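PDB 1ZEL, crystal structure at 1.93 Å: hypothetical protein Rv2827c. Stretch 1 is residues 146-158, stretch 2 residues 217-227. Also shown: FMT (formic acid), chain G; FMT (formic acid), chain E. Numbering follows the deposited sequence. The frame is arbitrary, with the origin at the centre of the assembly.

Stretch 1 (146-158) RIPWNAADTALLA
Stretch 2 217-227: ERLERLLSGRP

Contact between residues 146-158, mostly loop with a weakly bonded helical turn at about 154-157, and residues 217-227, the last turns of a helix running through L223 and the loop after it. The two stretches, both in one chain, run in opposing order: I147 lies nearest R226 (CA-CA 8.3 Å), W149 nearest L222 (CA-CA 7.3 Å) and L156 nearest R218 (CA-CA 6.8 Å). R218 (m, t, p, chi4 81°) reaches the backbone carbonyls of the short helical turn. Its NH1 donates a nearly straight hydrogen bond to A155 O (2.6 Å, 173°), and NH2 adds a weak one to the same oxygen (3.3 Å). R218 NH1 also lies 2.7 Å from A158 O; L156 O, 2.6 Å from R218 NH1, is badly angled and is not hydrogen-bonded to it. One turn on, R221 (m, t, p, chi4 -145°) forms a salt bridge with D153, NH2 to OD2 2.8 Å, its hydrogen bond weak at 121°. D153 (chi1 t, phi/psi -104/69) closes the type I turn N150-D153 and caps the following helical turn, OD1 accepting weakly from L156 N at 3.3 Å; within the type I turn, N150 OD1 accepts from A152 N at 2.7 Å.

At the helix end, W149 (chi1 -71°, chi2 -47°; phi/psi -57/147) donates from NE1 to L222 O (2.9 Å, 165°). That carbonyl also accepts from R226 NH1 (3.0 Å), so the indole and the arginine meet at one oxygen; W149 NE1 and R226 NH1 are 3.6 Å apart and not bonded to each other. The type II turn L223-R226, closed by R226 N to L223 O at 2.8 Å, brings R226 (m, m, p, chi4 72°) back over the helix end. G225 at phi/psi 106/-12 suits glycine, since a CB would jam against the preceding carbonyl. I147 (m, t) lays CG2 over one guanidinium face, 3.6 Å from R226 NE, and P148 CG is 3.7 Å from R226 NH2. Formic acid G accepts a weak bond at O2 from R226 NH2 (3.3 Å).

L222 (m, t) centres the apolar packing. Its CD2 sits over the five-membered ring of W149, 3.7 Å from the centroid and 21° off the normal, and touches L156 CG at 3.6 Å and L157 CD2 at 3.5 Å. L156 (t, p) also sets CD1 over a guanidinium face of both R218 and R221, 3.8 Å from R221 NH1. The two stretches bury 561 Å² together.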

ATOM      1  N   ARG A 146       0.952   1.305 -11.804  1.00 28.23           N
ATOM      2  CA  ARG A 146       0.975   0.223 -12.775  1.00 29.33           C
ATOM      3  C   ARG A 146       2.283   0.151 -13.561  1.00 30.11           C
ATOM      4  O   ARG A 146       2.289   0.263 -14.789  1.00 32.42           O
ATOM      5  CB  ARG A 146      -0.198   0.379 -13.744  1.00 30.25           C
ATOM      6  CG  ARG A 146      -1.547   0.068 -13.136  1.00 30.67           C
ATOM      7  CD  ARG A 146      -2.005  -1.327 -13.485  1.00 32.38           C
ATOM      8  NE  ARG A 146      -3.440  -1.477 -13.248  1.00 29.24           N
ATOM      9  CZ  ARG A 146      -4.030  -2.650 -13.066  1.00 28.85           C
ATOM     10  NH1 ARG A 146      -3.295  -3.749 -13.118  1.00 28.37           N
ATOM     11  NH2 ARG A 146      -5.336  -2.720 -12.819  1.00 26.96           N
ATOM     12  N   ILE A 147       3.378  -0.060 -12.854  1.00 28.95           N
ATOM     13  CA  ILE A 147       4.688  -0.245 -13.473  1.00 27.59           C
ATOM     14  C   ILE A 147       4.785  -1.714 -13.861  1.00 27.10           C
ATOM     15  O   ILE A 147       4.502  -2.579 -13.030  1.00 27.03           O
ATOM     16  CB  ILE A 147       5.770   0.174 -12.467  1.00 27.79           C
ATOM     17  CG1 ILE A 147       5.590   1.662 -12.147  1.00 29.14           C
ATOM     18  CG2 ILE A 147       7.196  -0.136 -12.974  1.00 24.80           C
ATOM     19  CD1 ILE A 147       6.462   2.149 -11.055  1.00 30.42           C
ATOM     20  N   PRO A 148       5.143  -2.011 -15.134  1.00 26.71           N
ATOM     21  CA  PRO A 148       5.054  -3.392 -15.608  1.00 26.35           C
ATOM     22  C   PRO A 148       6.176  -4.314 -15.151  1.00 26.84           C
ATOM     23  O   PRO A 148       6.761  -5.037 -15.970  1.00 26.00           O
ATOM     24  CB  PRO A 148       5.066  -3.234 -17.140  1.00 26.48           C
ATOM     25  CG  PRO A 148       5.881  -2.028 -17.359  1.00 25.78           C
ATOM     26  CD  PRO A 148       5.594  -1.100 -16.213  1.00 26.48           C
ATOM     27  N   TRP A 149       6.472  -4.303 -13.851  1.00 27.30           N
ATOM     28  CA  TRP A 149       7.305  -5.343 -13.274  1.00 28.10           C
ATOM     29  C   TRP A 149       6.732  -6.760 -13.512  1.00 31.32           C
ATOM     30  O   TRP A 149       5.499  -6.964 -13.546  1.00 29.72           O
ATOM     31  CB  TRP A 149       7.453  -5.123 -11.771  1.00 27.23           C
ATOM     32  CG  TRP A 149       8.302  -3.938 -11.423  1.00 22.14           C
ATOM     33  CD1 TRP A 149       9.518  -3.634 -11.951  1.00 23.00           C
ATOM     34  CD2 TRP A 149       8.014  -2.925 -10.452  1.00 24.55           C
ATOM     35  NE1 TRP A 149      10.019  -2.489 -11.367  1.00 26.05           N
ATOM     36  CE2 TRP A 149       9.114  -2.035 -10.440  1.00 27.30           C
ATOM     37  CE3 TRP A 149       6.944  -2.690  -9.575  1.00 22.45           C
ATOM     38  CZ2 TRP A 149       9.164  -0.914  -9.600  1.00 23.74           C
ATOM     39  CZ3 TRP A 149       6.999  -1.582  -8.738  1.00 24.37           C
ATOM     40  CH2 TRP A 149       8.098  -0.704  -8.763  1.00 22.78           C
ATOM     41  N   ASN A 150       7.665  -7.712 -13.661  1.00 34.88           N
ATOM     42  CA  ASN A 150       7.388  -9.158 -13.657  1.00 37.81           C
ATOM     43  C   ASN A 150       6.716  -9.611 -12.342  1.00 39.69           C
ATOM     44  O   ASN A 150       7.361  -9.720 -11.276  1.00 40.41           O
ATOM     45  CB  ASN A 150       8.685  -9.948 -13.928  1.00 38.07           C
ATOM     46  CG  ASN A 150       8.473 -11.457 -13.909  1.00 39.46           C
ATOM     47  OD1 ASN A 150       7.339 -11.929 -13.858  1.00 37.20           O
ATOM     48  ND2 ASN A 150       9.565 -12.214 -13.956  1.00 39.64           N
ATOM     49  N   ALA A 151       5.409  -9.856 -12.441  1.00 41.37           N
ATOM     50  CA  ALA A 151       4.595 -10.388 -11.350  1.00 42.40           C
ATOM     51  C   ALA A 151       5.126 -11.714 -10.774  1.00 42.84           C
ATOM     52  O   ALA A 151       4.758 -12.105  -9.663  1.00 43.05           O
ATOM     53  CB  ALA A 151       3.159 -10.563 -11.823  1.00 42.30           C
ATOM     54  N   ALA A 152       5.986 -12.397 -11.530  1.00 42.96           N
ATOM     55  CA  ALA A 152       6.524 -13.676 -11.098  1.00 43.43           C
ATOM     56  C   ALA A 152       7.634 -13.490 -10.069  1.00 43.72           C
ATOM     57  O   ALA A 152       7.856 -14.362  -9.221  1.00 44.11           O
ATOM     58  CB  ALA A 152       7.026 -14.478 -12.289  1.00 43.61           C
ATOM     59  N   ASP A 153       8.314 -12.351 -10.138  1.00 43.01           N
ATOM     60  CA  ASP A 153       9.463 -12.089  -9.291  1.00 43.12           C
ATOM     61  C   ASP A 153       9.093 -11.117  -8.135  1.00 42.84           C
ATOM     62  O   ASP A 153       9.528  -9.964  -8.088  1.00 42.68           O
ATOM     63  CB  ASP A 153      10.630 -11.595 -10.167  1.00 43.29           C
ATOM     64  CG  ASP A 153      11.980 -11.630  -9.451  1.00 43.31           C
ATOM     65  OD1 ASP A 153      12.056 -12.069  -8.277  1.00 40.35           O
ATOM     66  OD2 ASP A 153      12.974 -11.197 -10.081  1.00 45.42           O
ATOM     67  N   THR A 154       8.273 -11.615  -7.211  1.00 42.60           N
ATOM     68  CA  THR A 154       7.819 -10.826  -6.057  1.00 42.35           C
ATOM     69  C   THR A 154       8.907 -10.758  -4.975  1.00 41.58           C
ATOM     70  O   THR A 154       8.842  -9.912  -4.078  1.00 41.98           O
ATOM     71  CB  THR A 154       6.474 -11.362  -5.454  1.00 43.22           C
ATOM     72  OG1 THR A 154       6.585 -12.765  -5.170  1.00 43.54           O
ATOM     73  CG2 THR A 154       5.285 -11.114  -6.409  1.00 43.39           C
ATOM     74  N   ALA A 155       9.906 -11.641  -5.080  1.00 39.72           N
ATOM     75  CA  ALA A 155      11.091 -11.608  -4.229  1.00 38.41           C
ATOM     76  C   ALA A 155      11.877 -10.337  -4.511  1.00 36.57           C
ATOM     77  O   ALA A 155      12.475  -9.746  -3.607  1.00 36.96           O
ATOM     78  CB  ALA A 155      11.978 -12.851  -4.465  1.00 38.68           C
ATOM     79  N   LEU A 156      11.853  -9.913  -5.775  1.00 33.66           N
ATOM     80  CA  LEU A 156      12.458  -8.664  -6.160  1.00 30.13           C
ATOM     81  C   LEU A 156      11.668  -7.480  -5.593  1.00 26.97           C
ATOM     82  O   LEU A 156      12.260  -6.524  -5.123  1.00 25.83           O
ATOM     83  CB  LEU A 156      12.582  -8.584  -7.690  1.00 30.72           C
ATOM     84  CG  LEU A 156      13.412  -7.435  -8.286  1.00 31.10           C
ATOM     85  CD1 LEU A 156      14.790  -7.257  -7.602  1.00 33.54           C
ATOM     86  CD2 LEU A 156      13.568  -7.592  -9.811  1.00 29.01           C
ATOM     87  N   LEU A 157      10.341  -7.559  -5.596  1.00 23.94           N
ATOM     88  CA  LEU A 157       9.511  -6.411  -5.198  1.00 22.87           C
ATOM     89  C   LEU A 157       9.452  -6.197  -3.695  1.00 22.11           C
ATOM     90  O   LEU A 157       9.572  -5.060  -3.190  1.00 22.21           O
ATOM     91  CB  LEU A 157       8.101  -6.546  -5.790  1.00 23.37           C
ATOM     92  CG  LEU A 157       8.078  -6.352  -7.326  1.00 26.05           C
ATOM     93  CD1 LEU A 157       6.737  -6.699  -7.908  1.00 33.06           C
ATOM     94  CD2 LEU A 157       8.429  -4.940  -7.663  1.00 25.79           C
ATOM     95  N   ALA A 158       9.350  -7.313  -2.982  1.00 21.56           N
ATOM     96  CA  ALA A 158       9.264  -7.337  -1.533  1.00 21.33           C
ATOM     97  C   ALA A 158      10.612  -6.956  -0.902  1.00 21.09           C
ATOM     98  O   ALA A 158      11.650  -7.150  -1.524  1.00 21.55           O
ATOM     99  CB  ALA A 158       8.865  -8.757  -1.100  1.00 20.59           C
ATOM    100  N   GLU A 217      22.053  -3.587  -6.799  1.00 23.29           N
ATOM    101  CA  GLU A 217      21.702  -4.633  -7.770  1.00 23.55           C
ATOM    102  C   GLU A 217      20.188  -4.755  -7.920  1.00 22.76           C
ATOM    103  O   GLU A 217      19.687  -4.928  -9.027  1.00 22.36           O
ATOM    104  CB  GLU A 217      22.279  -6.001  -7.416  1.00 24.66           C
ATOM    105  CG  GLU A 217      21.874  -7.051  -8.475  1.00 29.12           C
ATOM    106  CD  GLU A 217      22.366  -8.474  -8.196  1.00 38.90           C
ATOM    107  OE1 GLU A 217      23.464  -8.629  -7.612  1.00 43.67           O
ATOM    108  OE2 GLU A 217      21.651  -9.430  -8.576  1.00 33.43           O
ATOM    109  N   ARG A 218      19.467  -4.706  -6.808  1.00 23.23           N
ATOM    110  CA  ARG A 218      17.993  -4.775  -6.879  1.00 23.26           C
ATOM    111  C   ARG A 218      17.436  -3.558  -7.570  1.00 22.48           C
ATOM    112  O   ARG A 218      16.527  -3.676  -8.379  1.00 23.44           O
ATOM    113  CB  ARG A 218      17.383  -4.900  -5.497  1.00 22.90           C
ATOM    114  CG  ARG A 218      17.601  -6.263  -4.929  1.00 28.76           C
ATOM    115  CD  ARG A 218      17.192  -6.318  -3.481  1.00 33.15           C
ATOM    116  NE  ARG A 218      15.743  -6.398  -3.329  1.00 38.56           N
ATOM    117  CZ  ARG A 218      15.034  -7.515  -3.450  1.00 35.09           C
ATOM    118  NH1 ARG A 218      13.732  -7.476  -3.271  1.00 41.48           N
ATOM    119  NH2 ARG A 218      15.620  -8.659  -3.735  1.00 36.55           N
ATOM    120  N   LEU A 219      17.988  -2.380  -7.270  1.00 22.16           N
ATOM    121  CA  LEU A 219      17.567  -1.153  -7.957  1.00 21.82           C
ATOM    122  C   LEU A 219      17.692  -1.317  -9.470  1.00 21.94           C
ATOM    123  O   LEU A 219      16.768  -1.020 -10.235  1.00 21.24           O
ATOM    124  CB  LEU A 219      18.414   0.041  -7.494  1.00 21.86           C
ATOM    125  CG  LEU A 219      18.033   0.596  -6.111  1.00 21.21           C
ATOM    126  CD1 LEU A 219      19.001   1.719  -5.740  1.00 21.97           C
ATOM    127  CD2 LEU A 219      16.578   1.113  -6.074  1.00 17.97           C
ATOM    128  N   GLU A 220      18.838  -1.836  -9.893  1.00 21.13           N
ATOM    129  CA  GLU A 220      19.125  -1.961 -11.282  1.00 21.45           C
ATOM    130  C   GLU A 220      18.144  -2.921 -11.973  1.00 21.55           C
ATOM    131  O   GLU A 220      17.709  -2.675 -13.104  1.00 21.20           O
ATOM    132  CB  GLU A 220      20.571  -2.433 -11.420  1.00 22.12           C
ATOM    133  CG  GLU A 220      21.011  -2.693 -12.832  1.00 25.73           C
ATOM    134  CD  GLU A 220      22.419  -3.243 -12.897  1.00 32.97           C
ATOM    135  OE1 GLU A 220      23.067  -3.403 -11.832  1.00 32.25           O
ATOM    136  OE2 GLU A 220      22.867  -3.514 -14.027  1.00 33.15           O
ATOM    137  N   ARG A 221      17.801  -4.014 -11.302  1.00 22.04           N
ATOM    138  CA  ARG A 221      16.940  -5.022 -11.927  1.00 22.41           C
ATOM    139  C   ARG A 221      15.503  -4.488 -11.988  1.00 22.54           C
ATOM    140  O   ARG A 221      14.779  -4.737 -12.942  1.00 23.52           O
ATOM    141  CB  ARG A 221      17.016  -6.345 -11.177  1.00 22.59           C
ATOM    142  CG  ARG A 221      18.378  -7.045 -11.319  1.00 25.62           C
ATOM    143  CD  ARG A 221      18.348  -8.374 -10.583  1.00 33.84           C
ATOM    144  NE  ARG A 221      17.296  -9.251 -11.101  1.00 34.42           N
ATOM    145  CZ  ARG A 221      16.588 -10.096 -10.356  1.00 40.31           C
ATOM    146  NH1 ARG A 221      16.811 -10.181  -9.050  1.00 40.40           N
ATOM    147  NH2 ARG A 221      15.643 -10.844 -10.916  1.00 38.95           N
ATOM    148  N   LEU A 222      15.119  -3.726 -10.978  1.00 21.69           N
ATOM    149  CA  LEU A 222      13.798  -3.074 -10.959  1.00 21.61           C
ATOM    150  C   LEU A 222      13.673  -1.887 -11.929  1.00 21.02           C
ATOM    151  O   LEU A 222      12.574  -1.567 -12.359  1.00 19.34           O
ATOM    152  CB  LEU A 222      13.439  -2.648  -9.549  1.00 21.31           C
ATOM    153  CG  LEU A 222      13.076  -3.808  -8.602  1.00 24.51           C
ATOM    154  CD1 LEU A 222      13.108  -3.356  -7.192  1.00 17.59           C
ATOM    155  CD2 LEU A 222      11.697  -4.326  -8.898  1.00 26.66           C
ATOM    156  N   LEU A 223      14.792  -1.239 -12.256  1.00 20.97           N
ATOM    157  CA  LEU A 223      14.814  -0.184 -13.285  1.00 20.88           C
ATOM    158  C   LEU A 223      14.883  -0.734 -14.700  1.00 21.76           C
ATOM    159  O   LEU A 223      14.575  -0.030 -15.668  1.00 21.78           O
ATOM    160  CB  LEU A 223      16.004   0.755 -13.054  1.00 20.72           C
ATOM    161  CG  LEU A 223      15.844   1.723 -11.912  1.00 21.90           C
ATOM    162  CD1 LEU A 223      17.230   2.158 -11.456  1.00 19.05           C
ATOM    163  CD2 LEU A 223      14.948   2.907 -12.336  1.00 19.40           C
ATOM    164  N   SER A 224      15.290  -1.992 -14.843  1.00 22.70           N
ATOM    165  CA  SER A 224      15.436  -2.567 -16.171  1.00 23.04           C
ATOM    166  C   SER A 224      14.126  -2.529 -16.946  1.00 22.65           C
ATOM    167  O   SER A 224      13.170  -3.213 -16.596  1.00 22.84           O
ATOM    168  CB  SER A 224      16.000  -3.990 -16.100  1.00 23.76           C
ATOM    169  OG  SER A 224      16.094  -4.532 -17.415  1.00 26.32           O
ATOM    170  N   GLY A 225      14.075  -1.705 -17.989  1.00 22.48           N
ATOM    171  CA  GLY A 225      12.882  -1.624 -18.835  1.00 21.41           C
ATOM    172  C   GLY A 225      12.105  -0.345 -18.564  1.00 20.73           C
ATOM    173  O   GLY A 225      11.192   0.003 -19.302  1.00 21.31           O
ATOM    174  N   ARG A 226      12.453   0.351 -17.495  1.00 19.83           N
ATOM    175  CA  ARG A 226      11.873   1.661 -17.228  1.00 20.10           C
ATOM    176  C   ARG A 226      12.483   2.681 -18.213  1.00 19.68           C
ATOM    177  O   ARG A 226      13.570   2.452 -18.765  1.00 18.37           O
ATOM    178  CB  ARG A 226      12.138   2.135 -15.773  1.00 20.73           C
ATOM    179  CG  ARG A 226      11.865   1.170 -14.617  1.00 21.86           C
ATOM    180  CD  ARG A 226      10.387   0.895 -14.344  1.00 24.98           C
ATOM    181  NE  ARG A 226       9.827   0.086 -15.436  1.00 22.79           N
ATOM    182  CZ  ARG A 226      10.092  -1.198 -15.657  1.00 23.69           C
ATOM    183  NH1 ARG A 226      10.906  -1.888 -14.850  1.00 22.99           N
ATOM    184  NH2 ARG A 226       9.533  -1.806 -16.699  1.00 26.17           N
ATOM    185  N   PRO A 227      11.792   3.810 -18.437  1.00 19.78           N
ATOM    186  CA  PRO A 227      12.402   4.833 -19.295  1.00 19.52           C
ATOM    187  C   PRO A 227      13.687   5.386 -18.681  1.00 19.45           C
ATOM    188  O   PRO A 227      13.923   5.235 -17.474  1.00 19.52           O
ATOM    189  CB  PRO A 227      11.338   5.924 -19.347  1.00 20.10           C
ATOM    190  CG  PRO A 227      10.037   5.235 -18.950  1.00 21.59           C
ATOM    191  CD  PRO A 227      10.456   4.209 -17.954  1.00 19.67           C
TER
HETATM  192  C   FMT G 707       8.338   1.137 -17.746  1.00 33.73           C
HETATM  193  O1  FMT G 707       7.783   1.818 -16.892  1.00 33.74           O
HETATM  194  O2  FMT G 707       7.746   0.328 -18.455  1.00 34.09           O
HETATM  195  C   FMT E 703      -6.339   0.525 -12.152  1.00 57.08           C
HETATM  196  O1  FMT E 703      -7.192  -0.339 -12.399  1.00 57.00           O
HETATM  197  O2  FMT E 703      -5.241   0.621 -12.723  1.00 56.65           O